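Local atomic coordinates of fructose-bisphosphate aldolase (Slackia heliotrinireducens, PDB entry 4MOZ), a protein that belongs to the DeoC/LacD family of aldolases and folds as a closed eight-stranded beta/alpha barrel of the TIM type. Residues T144-S149 and A153-E158; Y178-G181 and D187-A190; A301-V304 and E308-F311; T34-L39 and L293-V298; S63-L68 and A88-D93. All blocks are in the same frame, centred on the assembly; numbering follows the deposited sequence.

How the contacts relate
Contact 1 is the fully buried one and almost purely apolar, tying the end of strand 138-145 to helix 152-168. Contact 2 touches it: the main chain of 178-181 runs beside that of 144-149, probably hydrogen-bonded to it, but its own link is a single salt bridge in a partly buried loop. Contacts 3 and 4 also meet, Phe311 packing on Ala294 and Tyr296. Contact 3 closes the end of helix 298-305 through backbone bonds, whereas contact 4 seats helix 278-294 against the chain just ahead of the first barrel strand with a leucine and a long ion pair. Contact 5, about 26 Å from contact 4 between centres, joins two neighbouring helices beside another subunit through a tyrosine and a water.

Contact 1. Residues T144-S149 and A153-E158; sequences TLYLGS and ATMLAE
A buried, largely apolar contact joins the end of barrel strand 138-145 and the turn after it to the first part of helix 152-168, with Met155, a selenomethionine, as its main side chain. Met155 points from the helix toward the strand end; the extended chi2 (174°) carries SE out to Tyr146, and the bend at chi3 (-72°) turns CE to the ring edge, in plane. SE lies 3.4 Å from CD2 of Tyr146 and 4.6 Å from the ring centroid, approaching obliquely at 68° from the ring normal; CE also comes within 4.3 Å of Ser149 CB. This is a Met-aromatic contact. One face of the same ring is covered by Thr144 CG2, 3.5 Å above the plane and offset toward the rim.

Leucines fill the other half. Leu145 CD2 touches both Leu156 CD2 (3.8 Å) and the carbonyl of the helix at Met155 O (3.7 Å), the two leucine side chains meeting at about a right angle. Leu147 CD2 comes to the same Leu156 methyl from further along the turn, at 4.2 Å. Leu109 and Ser105 of a neighbouring subunit pack on Leu147 and Leu156 respectively. A type II turn spans Tyr146 to Ser149. Strand 138-145 and helix 152-168 are the first two elements of a beta-alpha-beta crossover completed by strand 172-177, the repeating unit of a TIM barrel.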
# COMPACT_ATOMS: atom_id res chain seq x y z
N THR C 144 13.78 0.89 -15.10
CA THR C 144 13.77 -0.45 -15.69
C THR C 144 12.44 -1.18 -15.47
O THR C 144 11.91 -1.18 -14.36
CB THR C 144 14.90 -1.32 -15.11
OG1 THR C 144 16.16 -0.71 -15.39
CG2 THR C 144 14.88 -2.73 -15.72
N LEU C 145 11.92 -1.80 -16.52
CA LEU C 145 10.73 -2.65 -16.41
C LEU C 145 11.03 -4.05 -16.91
O LEU C 145 11.59 -4.21 -18.00
CB LEU C 145 9.56 -2.10 -17.24
CG LEU C 145 8.94 -0.74 -16.90
CD1 LEU C 145 9.59 0.35 -17.74
CD2 LEU C 145 7.44 -0.80 -17.16
N TYR C 146 10.68 -5.05 -16.11
CA TYR C 146 10.74 -6.44 -16.55
C TYR C 146 9.35 -6.90 -16.94
O TYR C 146 8.58 -7.36 -16.10
CB TYR C 146 11.35 -7.36 -15.47
CG TYR C 146 12.64 -6.82 -14.89
CD1 TYR C 146 13.85 -6.91 -15.59
CD2 TYR C 146 12.65 -6.18 -13.65
CE1 TYR C 146 15.02 -6.39 -15.05
CE2 TYR C 146 13.81 -5.67 -13.11
CZ TYR C 146 14.99 -5.77 -13.81
OH TYR C 146 16.14 -5.25 -13.27
N LEU C 147 9.01 -6.74 -18.21
CA LEU C 147 7.73 -7.23 -18.72
C LEU C 147 7.71 -8.74 -18.61
O LEU C 147 8.74 -9.39 -18.74
CB LEU C 147 7.51 -6.81 -20.18
CG LEU C 147 7.57 -5.30 -20.48
CD1 LEU C 147 7.34 -5.06 -21.97
CD2 LEU C 147 6.59 -4.49 -19.64
N GLY C 148 6.53 -9.30 -18.33
CA GLY C 148 6.38 -10.74 -18.21
C GLY C 148 6.80 -11.31 -16.87
O GLY C 148 6.65 -12.51 -16.63
N SER C 149 7.36 -10.47 -16.00
CA SER C 149 7.60 -10.84 -14.61
C SER C 149 6.26 -10.85 -13.88
O SER C 149 5.35 -10.10 -14.25
CB SER C 149 8.53 -9.84 -13.93
OG SER C 149 8.59 -10.05 -12.52
N ALA C 153 3.12 -5.62 -13.07
CA ALA C 153 2.10 -4.61 -12.74
C ALA C 153 2.64 -3.45 -11.91
O ALA C 153 2.33 -2.29 -12.19
CB ALA C 153 0.92 -5.26 -12.03
N THR C 154 3.43 -3.77 -10.90
CA THR C 154 4.01 -2.77 -10.01
C THR C 154 4.91 -1.82 -10.78
O THR C 154 4.85 -0.60 -10.60
CB THR C 154 4.79 -3.43 -8.86
OG1 THR C 154 3.98 -4.43 -8.24
CG2 THR C 154 5.20 -2.40 -7.81
N MSE C 155 5.73 -2.38 -11.67
CA MSE C 155 6.67 -1.60 -12.46
C MSE C 155 5.97 -0.79 -13.55
O MSE C 155 6.35 0.36 -13.79
CB MSE C 155 7.77 -2.49 -13.03
CG MSE C 155 8.78 -2.90 -11.97
SE MSE C 155 10.09 -4.18 -12.60
CE MSE C 155 8.95 -5.76 -12.74
N LEU C 156 4.96 -1.36 -14.19
CA LEU C 156 4.13 -0.61 -15.13
C LEU C 156 3.54 0.65 -14.49
O LEU C 156 3.59 1.74 -15.08
CB LEU C 156 3.00 -1.47 -15.72
CG LEU C 156 3.35 -2.46 -16.84
CD1 LEU C 156 2.14 -3.33 -17.18
CD2 LEU C 156 3.86 -1.74 -18.09
N ALA C 157 3.01 0.50 -13.27
CA ALA C 157 2.38 1.59 -12.53
C ALA C 157 3.39 2.66 -12.11
O ALA C 157 3.11 3.85 -12.22
CB ALA C 157 1.65 1.05 -11.31
N GLU C 158 4.55 2.23 -11.63
CA GLU C 158 5.60 3.18 -11.26
C GLU C 158 6.11 3.93 -12.50
O GLU C 158 6.22 5.15 -12.49
CB GLU C 158 6.76 2.49 -10.53
CG GLU C 158 6.43 2.02 -9.12
CD GLU C 158 7.61 1.40 -8.38
OE1 GLU C 158 8.69 1.20 -8.97
OE2 GLU C 158 7.44 1.10 -7.18

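Contact 2. Residues Y178-G181 and D187-A190; sequences YPRG and DEKA
Arg180 and Glu188 form a salt bridge within one loop, and a single nitrogen carries it. NE of Arg180 donates to OE2 of Glu188 over 3.1 Å in a nearly straight bond (165° at the hydrogen), with the oxygen only 8° out of the guanidinium plane. The two flat groups are steeply turned against each other, so the pair is an end-on approach to one carboxylate oxygen and not a bidentate pair. Arginine reaches it by a bend at chi3 (-61°), which folds the guanidinium back so that NE faces the glutamate while CG of Arg180 stays 3.7 Å from OE2.

A water gives OE2 a second donor: it donates to OE2 of Glu188 (2.8 Å) and to Pro179 O (2.7 Å). These two acceptors are 3.5 Å apart, and the water probably eases the repulsion between them. The carboxylate oxygen is thus gripped from two directions. Next to it, Glu188 CG rests 3.4 Å from Pro179 O. Glu188 also touches a crystal neighbour, which may influence its conformation.

Asp187 to Ala190 form a type I turn, and Ala190 is the N-cap residue of helix 191-204. Pro179 rests on Thr193 and Ala197 of that helix, Arg180 lies against Tyr146, and its main chain is hydrogen-bonded to Leu147. The contact therefore gathers the loop between barrel strand 172-177 and helix 191-204, beside the turn that follows strand 138-145.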
# COMPACT_ATOMS: atom_id res chain seq x y z
N TYR C 178 13.48 -4.87 -20.27
CA TYR C 178 14.01 -6.21 -20.42
C TYR C 178 12.97 -7.23 -20.00
O TYR C 178 12.86 -7.54 -18.82
CB TYR C 178 15.25 -6.39 -19.55
CG TYR C 178 16.41 -5.46 -19.85
CD1 TYR C 178 16.88 -5.29 -21.15
CD2 TYR C 178 17.05 -4.79 -18.81
CE1 TYR C 178 17.95 -4.45 -21.41
CE2 TYR C 178 18.11 -3.95 -19.07
CZ TYR C 178 18.56 -3.79 -20.36
OH TYR C 178 19.63 -2.96 -20.60
N PRO C 179 12.18 -7.74 -20.96
CA PRO C 179 11.25 -8.80 -20.59
C PRO C 179 11.98 -9.96 -19.92
O PRO C 179 12.86 -10.58 -20.52
CB PRO C 179 10.63 -9.20 -21.93
CG PRO C 179 10.68 -7.94 -22.73
CD PRO C 179 11.98 -7.29 -22.35
N ARG C 180 11.64 -10.21 -18.67
CA ARG C 180 12.34 -11.20 -17.87
C ARG C 180 11.39 -11.86 -16.89
O ARG C 180 10.56 -11.19 -16.26
CB ARG C 180 13.51 -10.57 -17.12
CG ARG C 180 14.44 -11.59 -16.46
CD ARG C 180 15.71 -10.93 -15.92
NE ARG C 180 16.47 -10.29 -16.99
CZ ARG C 180 17.36 -9.31 -16.81
NH1 ARG C 180 17.61 -8.85 -15.59
NH2 ARG C 180 17.99 -8.80 -17.85
N GLY C 181 11.52 -13.17 -16.76
CA GLY C 181 10.69 -13.93 -15.86
C GLY C 181 10.46 -15.34 -16.34
O GLY C 181 10.75 -15.68 -17.49
N ASP C 187 12.62 -16.87 -24.62
CA ASP C 187 12.15 -15.82 -25.53
C ASP C 187 12.70 -14.43 -25.22
O ASP C 187 12.29 -13.45 -25.84
CB ASP C 187 10.62 -15.78 -25.55
CG ASP C 187 10.01 -17.09 -26.01
OD1 ASP C 187 10.61 -17.78 -26.85
OD2 ASP C 187 8.91 -17.43 -25.52
N GLU C 188 13.63 -14.34 -24.26
CA GLU C 188 14.20 -13.05 -23.82
C GLU C 188 14.65 -12.13 -24.96
O GLU C 188 14.37 -10.93 -24.93
CB GLU C 188 15.37 -13.27 -22.85
CG GLU C 188 14.99 -13.12 -21.39
CD GLU C 188 16.18 -12.74 -20.51
OE1 GLU C 188 17.23 -13.41 -20.61
OE2 GLU C 188 16.06 -11.78 -19.73
N LYS C 189 15.33 -12.69 -25.95
CA LYS C 189 15.92 -11.90 -27.02
C LYS C 189 15.40 -12.28 -28.41
O LYS C 189 16.04 -12.01 -29.43
CB LYS C 189 17.45 -11.96 -26.94
CG LYS C 189 18.00 -11.31 -25.68
CD LYS C 189 19.48 -11.58 -25.46
CE LYS C 189 19.96 -10.87 -24.21
NZ LYS C 189 21.37 -11.23 -23.89
N ALA C 190 14.21 -12.89 -28.45
CA ALA C 190 13.51 -13.12 -29.70
C ALA C 190 13.14 -11.76 -30.31
O ALA C 190 12.86 -10.81 -29.58
CB ALA C 190 12.27 -13.97 -29.48
O HOH W 1 15.26 -9.36 -20.97

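Contact 3. Residues A301-V304 and E308-F311; sequences ALAV and EEDF
Backbone hydrogen bonds link the end of helix 298-305 to the chain leaving it, and Ala303 O receives both. Glu308 N donates to Ala303 O over 2.8 Å, lying almost in line with the carbonyl (166° at the oxygen) though bent at the hydrogen; Glu309 N adds a weak bond to the same oxygen at 3.4 Å. The former runs from a carbonyl to the N-H five residues on, the six-to-one bond that is one element of Schellman-type helix ends. Further along, Val304 CA makes a CH...O contact with Glu309 O, and a water donates to Val304 O and to Glu309 O, joining two carbonyls.

Apolar packing is modest. Val304 CG1 meets Phe311 CB at 3.9 Å; chi1 of 173° sets this branch anti to the backbone N, while CG2 faces the backbone of 309-310. The phenylalanine ring itself leads away from the helix, and its edge-to-face partner is Tyr296.

Charged side chains flank Ala303: Glu308 OE1 comes 3.6 Å from its CB and Glu309 CD 4.1 Å from it. Glu309 has its salt bridge with Arg300, while Asp310 OD1 pairs with Lys286 of helix 278-294.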
# COMPACT_ATOMS: atom_id res chain seq x y z
N ALA C 301 36.37 5.54 -36.52
CA ALA C 301 36.05 5.41 -35.09
C ALA C 301 37.09 4.54 -34.38
O ALA C 301 37.52 4.86 -33.27
CB ALA C 301 34.66 4.83 -34.91
N LEU C 302 37.50 3.45 -35.04
CA LEU C 302 38.51 2.55 -34.51
C LEU C 302 39.86 3.26 -34.32
O LEU C 302 40.58 2.98 -33.36
CB LEU C 302 38.65 1.32 -35.41
CG LEU C 302 39.56 0.18 -34.94
CD1 LEU C 302 39.18 -0.30 -33.54
CD2 LEU C 302 39.54 -0.96 -35.94
N ALA C 303 40.17 4.18 -35.24
CA ALA C 303 41.36 5.02 -35.14
C ALA C 303 41.32 5.92 -33.91
O ALA C 303 42.35 6.17 -33.28
CB ALA C 303 41.54 5.86 -36.40
N VAL C 304 40.12 6.40 -33.57
CA VAL C 304 39.91 7.18 -32.35
C VAL C 304 40.12 6.29 -31.12
O VAL C 304 40.82 6.69 -30.18
CB VAL C 304 38.52 7.84 -32.31
CG1 VAL C 304 38.26 8.49 -30.95
CG2 VAL C 304 38.38 8.88 -33.42
N GLU C 308 44.94 7.02 -32.45
CA GLU C 308 45.54 7.57 -33.67
C GLU C 308 44.99 8.96 -33.98
O GLU C 308 45.70 9.80 -34.54
CB GLU C 308 45.32 6.62 -34.85
CG GLU C 308 46.09 5.31 -34.74
CD GLU C 308 45.52 4.19 -35.59
OE1 GLU C 308 44.85 4.47 -36.61
OE2 GLU C 308 45.74 3.01 -35.23
N GLU C 309 43.74 9.20 -33.62
CA GLU C 309 43.10 10.51 -33.78
C GLU C 309 42.36 10.85 -32.49
O GLU C 309 41.88 9.96 -31.79
CB GLU C 309 42.08 10.48 -34.92
CG GLU C 309 42.63 10.10 -36.28
CD GLU C 309 41.54 9.86 -37.32
OE1 GLU C 309 40.35 10.12 -37.02
OE2 GLU C 309 41.87 9.42 -38.44
N ASP C 310 42.26 12.14 -32.19
CA ASP C 310 41.43 12.59 -31.08
C ASP C 310 39.99 12.76 -31.57
O ASP C 310 39.73 12.70 -32.77
CB ASP C 310 41.98 13.90 -30.50
CG ASP C 310 41.47 14.20 -29.09
OD1 ASP C 310 40.77 13.34 -28.50
OD2 ASP C 310 41.76 15.30 -28.57
N PHE C 311 39.05 12.94 -30.64
CA PHE C 311 37.67 13.29 -30.99
C PHE C 311 37.06 14.28 -30.01
O PHE C 311 37.15 14.10 -28.79
CB PHE C 311 36.77 12.04 -31.13
CG PHE C 311 35.34 12.37 -31.43
CD1 PHE C 311 34.94 12.70 -32.73
CD2 PHE C 311 34.38 12.37 -30.43
CE1 PHE C 311 33.62 13.02 -33.01
CE2 PHE C 311 33.06 12.69 -30.71
CZ PHE C 311 32.68 13.01 -32.00
O HOH W 2 41.59 9.05 -29.11

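Contact 4. Residues T34-L39 and L293-V298; sequences TGRLML and LADYDV
Closure of the TIM barrel brings Leu293, near the end of helix 278-294, which follows the eighth strand, against Thr34 and Arg36 just ahead of the first strand, 37-41. CD2 of Leu293 is the touching branch: it sits 3.5 Å from Thr34 OG1 and 3.6 Å from Arg36 O, wedged between the threonine side chain and the backbone. Thr34 CG2 lies 4.0 Å from Leu293 CB, the two side chains meeting at about a right angle.

Thr34 OG1 is held by its own chain. It accepts from Arg36 N at 2.9 Å, forming an ST turn, and is hydrogen-bonded to Thr31 O as well. With chi1 at 75°, the hydroxyl lies between the backbone N and carbonyl carbon of Thr34, which places it for the turn while CG2 is directed to the helix. Gly35, with positive phi, occupies the middle of this turn.

Arg36 meets the helix end through its guanidinium. Bent at chi2 (-106°), the chain brings NH1 and NH2 each 3.7 Å from Asp295 OD1, a long salt bridge, with the guanidinium and carboxylate planes nearly perpendicular. Stronger partners lie nearby: NH1 is hydrogen-bonded to Thr292 O, and Asp295 OD1 to Tyr260 OH of helix 248-260. Asp295 is the first residue past the helix to leave helical backbone angles, with positive phi.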
# COMPACT_ATOMS: atom_id res chain seq x y z
N THR C 34 22.20 16.54 -31.42
CA THR C 34 22.22 15.66 -32.59
C THR C 34 20.92 14.88 -32.80
O THR C 34 20.66 14.41 -33.90
CB THR C 34 23.37 14.64 -32.53
OG1 THR C 34 23.05 13.61 -31.58
CG2 THR C 34 24.69 15.31 -32.16
N GLY C 35 20.14 14.71 -31.74
CA GLY C 35 18.95 13.85 -31.79
C GLY C 35 19.29 12.39 -31.52
O GLY C 35 18.42 11.53 -31.54
N ARG C 36 20.57 12.12 -31.27
CA ARG C 36 21.05 10.76 -30.99
C ARG C 36 21.51 10.66 -29.54
O ARG C 36 22.13 11.59 -29.01
CB ARG C 36 22.21 10.40 -31.92
CG ARG C 36 21.85 10.34 -33.40
CD ARG C 36 21.78 8.90 -33.90
NE ARG C 36 21.69 8.85 -35.36
CZ ARG C 36 22.72 8.74 -36.19
NH1 ARG C 36 23.97 8.65 -35.72
NH2 ARG C 36 22.51 8.72 -37.50
N LEU C 37 21.22 9.54 -28.89
CA LEU C 37 21.57 9.39 -27.48
C LEU C 37 22.74 8.44 -27.25
O LEU C 37 22.62 7.23 -27.49
CB LEU C 37 20.36 8.95 -26.64
CG LEU C 37 20.59 8.82 -25.12
CD1 LEU C 37 20.88 10.17 -24.48
CD2 LEU C 37 19.41 8.14 -24.44
N MSE C 38 23.85 8.99 -26.79
CA MSE C 38 24.99 8.20 -26.32
C MSE C 38 24.89 8.16 -24.80
O MSE C 38 25.17 9.15 -24.13
CB MSE C 38 26.32 8.82 -26.77
CG MSE C 38 27.54 7.93 -26.56
SE MSE C 38 27.98 7.63 -24.67
CE MSE C 38 29.75 6.82 -24.89
N LEU C 39 24.48 7.01 -24.27
CA LEU C 39 24.26 6.84 -22.84
C LEU C 39 25.39 6.04 -22.19
O LEU C 39 25.65 4.89 -22.57
CB LEU C 39 22.90 6.19 -22.56
CG LEU C 39 22.46 6.02 -21.10
CD1 LEU C 39 20.96 6.21 -20.94
CD2 LEU C 39 22.90 4.68 -20.51
N LEU C 293 27.25 10.43 -32.59
CA LEU C 293 26.98 11.86 -32.69
C LEU C 293 27.51 12.53 -33.97
O LEU C 293 26.93 13.52 -34.44
CB LEU C 293 27.51 12.59 -31.45
CG LEU C 293 27.14 12.01 -30.09
CD1 LEU C 293 27.95 12.65 -28.97
CD2 LEU C 293 25.64 12.14 -29.82
N ALA C 294 28.59 11.98 -34.52
CA ALA C 294 29.29 12.61 -35.65
C ALA C 294 29.34 11.77 -36.94
O ALA C 294 29.97 12.18 -37.92
CB ALA C 294 30.70 13.03 -35.23
N ASP C 295 28.70 10.61 -36.93
CA ASP C 295 28.49 9.79 -38.15
C ASP C 295 29.72 9.08 -38.72
O ASP C 295 29.69 8.63 -39.87
CB ASP C 295 27.81 10.63 -39.24
CG ASP C 295 26.49 11.23 -38.79
OD1 ASP C 295 25.55 10.46 -38.55
OD2 ASP C 295 26.42 12.48 -38.66
N TYR C 296 30.79 8.98 -37.93
CA TYR C 296 32.01 8.29 -38.37
C TYR C 296 31.74 6.90 -38.92
O TYR C 296 30.84 6.20 -38.44
CB TYR C 296 33.00 8.15 -37.21
CG TYR C 296 33.88 9.35 -36.92
CD1 TYR C 296 33.36 10.65 -36.96
CD2 TYR C 296 35.21 9.18 -36.56
CE1 TYR C 296 34.16 11.75 -36.68
CE2 TYR C 296 36.02 10.27 -36.27
CZ TYR C 296 35.49 11.55 -36.33
OH TYR C 296 36.28 12.64 -36.04
N ASP C 297 32.53 6.51 -39.92
CA ASP C 297 32.67 5.11 -40.32
C ASP C 297 33.32 4.34 -39.18
O ASP C 297 33.95 4.93 -38.30
CB ASP C 297 33.57 5.00 -41.56
CG ASP C 297 32.84 5.29 -42.86
OD1 ASP C 297 31.58 5.32 -42.86
OD2 ASP C 297 33.52 5.48 -43.89
N VAL C 298 33.16 3.02 -39.20
CA VAL C 298 33.77 2.13 -38.21
C VAL C 298 35.30 2.31 -38.16
O VAL C 298 35.88 2.41 -37.07
CB VAL C 298 33.40 0.65 -38.48
CG1 VAL C 298 34.17 -0.29 -37.56
CG2 VAL C 298 31.90 0.44 -38.31

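Contact 5. Residues S63-L68 and A88-D93; sequences SDPEHL and ARYAAD
Tyr90 makes nearly all the apolar contact, reaching with CE1 and OH to the start of helix 66-74. Glu66 CB comes 3.7 Å from Tyr90 CE1, while Pro65 CB is 3.7 Å from Tyr90 OH; both approach the ring obliquely. Glu66 CG is anti to the backbone N (chi1 -161°), which carries the aliphatic part of the glutamate along the CD1 and CE1 side of the tyrosine. Phe69, one turn further on, stacks with the ring.

The polar link runs through a water at the ring edge, in plane, 2.5 Å from Tyr90 OH and donating to Asp64 OD1 at 2.8 Å. The same OD1 accepts from Glu66 N (3.0 Å, 164° at the hydrogen) from above the carboxylate plane, a capping bond at the helix start. One aspartate oxygen thus serves both the capping bond and the bridge to the tyrosine.

Two acids come fairly near each other without contact, Glu66 OE2 and Asp93 OD2 being 5.7 Å apart. Their like charges are probably eased by separate partners, Tyr94 OH for Glu66 and Arg235 of a neighbouring subunit for Asp93. That subunit also reaches Tyr90 OH through a weak bond from Arg235 N. The contact joins the start of helix 66-74 to the end region of helix 84-90, the helices before and after strand 79-82 in the beta/alpha succession of a TIM barrel.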
# COMPACT_ATOMS: atom_id res chain seq x y z
N SER C 63 37.72 -0.30 -9.52
CA SER C 63 37.31 -0.56 -8.15
C SER C 63 37.02 0.72 -7.36
O SER C 63 36.41 0.67 -6.30
CB SER C 63 38.34 -1.43 -7.43
OG SER C 63 39.56 -0.74 -7.31
N ASP C 64 37.45 1.87 -7.87
CA ASP C 64 37.11 3.16 -7.27
C ASP C 64 35.99 3.79 -8.09
O ASP C 64 36.15 4.02 -9.29
CB ASP C 64 38.35 4.08 -7.24
CG ASP C 64 38.10 5.41 -6.51
OD1 ASP C 64 36.94 5.82 -6.30
OD2 ASP C 64 39.10 6.06 -6.15
N PRO C 65 34.84 4.08 -7.45
CA PRO C 65 33.68 4.66 -8.14
C PRO C 65 33.93 6.00 -8.82
O PRO C 65 33.22 6.33 -9.78
CB PRO C 65 32.66 4.83 -7.01
CG PRO C 65 33.04 3.79 -6.01
CD PRO C 65 34.54 3.74 -6.05
N GLU C 66 34.90 6.77 -8.35
CA GLU C 66 35.22 8.06 -8.98
C GLU C 66 35.69 7.89 -10.43
O GLU C 66 35.55 8.80 -11.25
CB GLU C 66 36.24 8.85 -8.16
CG GLU C 66 36.24 10.34 -8.50
CD GLU C 66 37.14 11.19 -7.63
OE1 GLU C 66 37.61 10.71 -6.57
OE2 GLU C 66 37.36 12.36 -7.99
N HIS C 67 36.23 6.71 -10.73
CA HIS C 67 36.54 6.27 -12.09
C HIS C 67 35.43 6.60 -13.06
O HIS C 67 35.69 7.13 -14.15
CB HIS C 67 36.82 4.78 -12.07
CG HIS C 67 37.33 4.21 -13.37
ND1 HIS C 67 38.48 4.62 -13.95
CD2 HIS C 67 36.83 3.19 -14.18
CE1 HIS C 67 38.68 3.92 -15.08
NE2 HIS C 67 37.67 3.04 -15.22
N LEU C 68 34.19 6.29 -12.68
CA LEU C 68 33.03 6.52 -13.54
C LEU C 68 32.85 8.00 -13.88
O LEU C 68 32.56 8.36 -15.02
CB LEU C 68 31.75 5.97 -12.90
CG LEU C 68 31.78 4.50 -12.44
CD1 LEU C 68 30.53 4.16 -11.64
CD2 LEU C 68 31.94 3.55 -13.61
N ALA C 88 24.87 12.11 -6.21
CA ALA C 88 24.94 13.09 -5.12
C ALA C 88 26.32 13.19 -4.46
O ALA C 88 26.72 14.28 -4.03
CB ALA C 88 23.88 12.78 -4.07
N ARG C 89 27.04 12.08 -4.40
CA ARG C 89 28.31 12.03 -3.68
C ARG C 89 29.47 12.62 -4.48
O ARG C 89 30.50 12.97 -3.91
CB ARG C 89 28.66 10.61 -3.24
CG ARG C 89 27.57 9.86 -2.49
CD ARG C 89 27.26 10.44 -1.12
NE ARG C 89 28.39 10.34 -0.20
CZ ARG C 89 28.32 10.66 1.09
NH1 ARG C 89 27.18 11.09 1.61
NH2 ARG C 89 29.40 10.55 1.86
N TYR C 90 29.30 12.74 -5.80
CA TYR C 90 30.38 13.19 -6.68
C TYR C 90 30.06 14.40 -7.55
O TYR C 90 30.98 15.09 -8.00
CB TYR C 90 30.84 12.03 -7.57
CG TYR C 90 31.48 10.89 -6.81
CD1 TYR C 90 32.85 10.88 -6.56
CD2 TYR C 90 30.71 9.81 -6.36
CE1 TYR C 90 33.45 9.84 -5.87
CE2 TYR C 90 31.30 8.76 -5.67
CZ TYR C 90 32.67 8.78 -5.43
OH TYR C 90 33.27 7.75 -4.74
N ALA C 91 28.77 14.66 -7.79
CA ALA C 91 28.33 15.68 -8.75
C ALA C 91 28.91 17.07 -8.53
O ALA C 91 29.14 17.79 -9.50
CB ALA C 91 26.81 15.75 -8.82
N ALA C 92 29.14 17.45 -7.28
CA ALA C 92 29.70 18.77 -6.98
C ALA C 92 31.10 18.95 -7.57
O ALA C 92 31.46 20.05 -7.98
CB ALA C 92 29.70 19.04 -5.47
N ASP C 93 31.86 17.86 -7.63
CA ASP C 93 33.19 17.87 -8.22
C ASP C 93 33.19 17.58 -9.72
O ASP C 93 34.24 17.66 -10.37
CB ASP C 93 34.11 16.87 -7.51
CG ASP C 93 34.40 17.28 -6.08
OD1 ASP C 93 34.59 18.48 -5.83
OD2 ASP C 93 34.43 16.39 -5.21
O HOH W 3 35.75 7.63 -4.49